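Local atomic coordinates of glucose-6-phosphate isomerase (Chlamydia trachomatis D/UW-3/CX, PDB entry 6OTU), a protein that catalyses the reversible isomerization of glucose-6-phosphate to fructose-6-phosphate. Residues A[289-292]-A[293-296]. Residues are numbered along the deposited sequence; the frame is centred on the assembly and turned at random.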
ATOM      1  N   ALA A 289      -1.002  24.636  15.431  1.00 40.12           N
ATOM      2  CA  ALA A 289      -1.578  23.445  14.814  1.00 39.66           C
ATOM      3  C   ALA A 289      -0.964  22.175  15.394  1.00 41.19           C
ATOM      4  O   ALA A 289      -1.669  21.173  15.593  1.00 40.32           O
ATOM      5  CB  ALA A 289      -1.400  23.494  13.294  1.00 41.53           C
ATOM      6  N   PHE A 290       0.343  22.199  15.694  1.00 32.02           N
ATOM      7  CA  PHE A 290       0.964  21.034  16.330  1.00 39.40           C
ATOM      8  C   PHE A 290       0.404  20.799  17.735  1.00 31.82           C
ATOM      9  O   PHE A 290       0.198  19.650  18.144  1.00 33.62           O
ATOM     10  CB  PHE A 290       2.487  21.184  16.362  1.00 35.29           C
ATOM     11  CG  PHE A 290       3.190  20.086  17.109  1.00 38.43           C
ATOM     12  CD1 PHE A 290       3.230  18.795  16.601  1.00 46.04           C
ATOM     13  CD2 PHE A 290       3.813  20.338  18.320  1.00 39.13           C
ATOM     14  CE1 PHE A 290       3.882  17.774  17.293  1.00 46.98           C
ATOM     15  CE2 PHE A 290       4.476  19.320  19.019  1.00 36.41           C
ATOM     16  CZ  PHE A 290       4.505  18.041  18.503  1.00 42.55           C
ATOM     17  N   ILE A 291       0.116  21.871  18.477  1.00 36.38           N
ATOM     18  CA  ILE A 291      -0.481  21.709  19.800  1.00 35.18           C
ATOM     19  C   ILE A 291      -1.886  21.101  19.699  1.00 42.96           C
ATOM     20  O   ILE A 291      -2.275  20.251  20.515  1.00 43.33           O
ATOM     21  CB  ILE A 291      -0.485  23.060  20.540  1.00 34.92           C
ATOM     22  CG1 ILE A 291       0.954  23.536  20.783  1.00 34.65           C
ATOM     23  CG2 ILE A 291      -1.282  22.967  21.843  1.00 33.23           C
ATOM     24  CD1 ILE A 291       1.810  22.497  21.439  1.00 32.94           C
ATOM     25  N   GLU A 292      -2.676  21.534  18.710  1.00 40.81           N
ATOM     26  CA  GLU A 292      -3.997  20.943  18.517  1.00 37.19           C
ATOM     27  C   GLU A 292      -3.884  19.459  18.215  1.00 34.79           C
ATOM     28  O   GLU A 292      -4.676  18.650  18.717  1.00 31.67           O
ATOM     29  CB  GLU A 292      -4.742  21.650  17.389  1.00 34.40           C
ATOM     30  CG  GLU A 292      -5.041  23.094  17.671  1.00 45.49           C
ATOM     31  CD  GLU A 292      -5.759  23.756  16.518  1.00 61.49           C
ATOM     32  OE1 GLU A 292      -6.030  24.975  16.614  1.00 67.78           O
ATOM     33  OE2 GLU A 292      -6.049  23.055  15.518  1.00 64.27           O
ATOM     34  N   PHE A 293      -2.907  19.092  17.381  1.00 35.14           N
ATOM     35  CA  PHE A 293      -2.597  17.691  17.112  1.00 30.99           C
ATOM     36  C   PHE A 293      -2.268  16.935  18.401  1.00 39.91           C
ATOM     37  O   PHE A 293      -2.738  15.808  18.600  1.00 34.00           O
ATOM     38  CB  PHE A 293      -1.436  17.651  16.116  1.00 39.50           C
ATOM     39  CG  PHE A 293      -0.743  16.322  15.981  1.00 33.37           C
ATOM     40  CD1 PHE A 293      -1.397  15.224  15.440  1.00 34.50           C
ATOM     41  CD2 PHE A 293       0.596  16.200  16.319  1.00 32.03           C
ATOM     42  CE1 PHE A 293      -0.736  14.002  15.259  1.00 32.36           C
ATOM     43  CE2 PHE A 293       1.262  14.996  16.166  1.00 34.38           C
ATOM     44  CZ  PHE A 293       0.592  13.883  15.627  1.00 31.50           C
ATOM     45  N   LEU A 294      -1.464  17.547  19.291  1.00 34.49           N
ATOM     46  CA  LEU A 294      -1.142  16.915  20.571  1.00 34.85           C
ATOM     47  C   LEU A 294      -2.378  16.774  21.454  1.00 36.87           C
ATOM     48  O   LEU A 294      -2.550  15.746  22.122  1.00 31.48           O
ATOM     49  CB  LEU A 294      -0.055  17.703  21.325  1.00 31.64           C
ATOM     50  CG  LEU A 294       1.373  17.801  20.771  1.00 35.45           C
ATOM     51  CD1 LEU A 294       2.381  18.373  21.806  1.00 31.92           C
ATOM     52  CD2 LEU A 294       1.859  16.461  20.186  1.00 32.74           C
ATOM     53  N   GLN A 295      -3.237  17.801  21.496  1.00 34.08           N
ATOM     54  CA  GLN A 295      -4.437  17.704  22.324  1.00 34.52           C
ATOM     55  C   GLN A 295      -5.341  16.566  21.858  1.00 39.17           C
ATOM     56  O   GLN A 295      -5.930  15.859  22.684  1.00 36.00           O
ATOM     57  CB  GLN A 295      -5.187  19.035  22.325  1.00 33.67           C
ATOM     58  CG  GLN A 295      -4.423  20.134  23.059  1.00 39.07           C
ATOM     59  CD  GLN A 295      -5.041  21.512  22.878  1.00 49.00           C
ATOM     60  OE1 GLN A 295      -5.474  21.884  21.783  1.00 46.36           O
ATOM     61  NE2 GLN A 295      -5.081  22.281  23.961  1.00 53.31           N
ATOM     62  N   GLY A 296      -5.427  16.338  20.542  1.00 34.34           N
ATOM     63  CA  GLY A 296      -6.241  15.232  20.049  1.00 34.27           C
ATOM     64  C   GLY A 296      -5.716  13.876  20.485  1.00 39.42           C
ATOM     65  O   GLY A 296      -6.481  12.997  20.886  1.00 39.15           O
TER
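L294 lays its branched end over one face of the F290 ring, one helical turn further along the same helix. Its CG stands 4.1 Å from the centroid of that ring, a CH-pi contact displaced toward the rim. The line between them leans 20° from the ring normal. Both methyls join in: CD2 of L294 lies 3.5 Å from CZ of F290, while CD1 of L294 approaches CE2 of F290. The first torsion of F290 (chi1 175°) sets CG opposite its own backbone N and brings the ring alongside the later residues, where a flat side chain gives the forked leucine a broad surface. F293 adopts a similar chi1, but here F290 comes up to the edge of the F293 ring, near its plane, whereas L294 lies over a face of F290. CD1 of F290 is 3.7 Å from CD2 of F293, and the two ring planes meet at 42°, an oblique pairing. I291 adds a lighter apolar touch, its CD1 4.2 Å from CD1 of L294.

Underneath runs regular alpha-helical i to i+4 bonding: F293, L294, Q295 and G296 donate their amides to the carbonyls of A289, F290, I291 and E292. Polar chains suit the more accessible side, where Q295 lays its aliphatic CG 3.3 Å from O of I291. The chain of E292 is extended beyond CG, and its carboxylate suits an exposed position. Within helix 287-303, buried F293 packs against M167 and M171 of helix 162-172 and L473 of helix 466-487. Buried G296, with no side chain to accommodate, accepts a hydrogen bond at its carbonyl O from OG of S471, while E292 and Q295 touch P466 and R467, joining the turn to helix 466-487 along one flank.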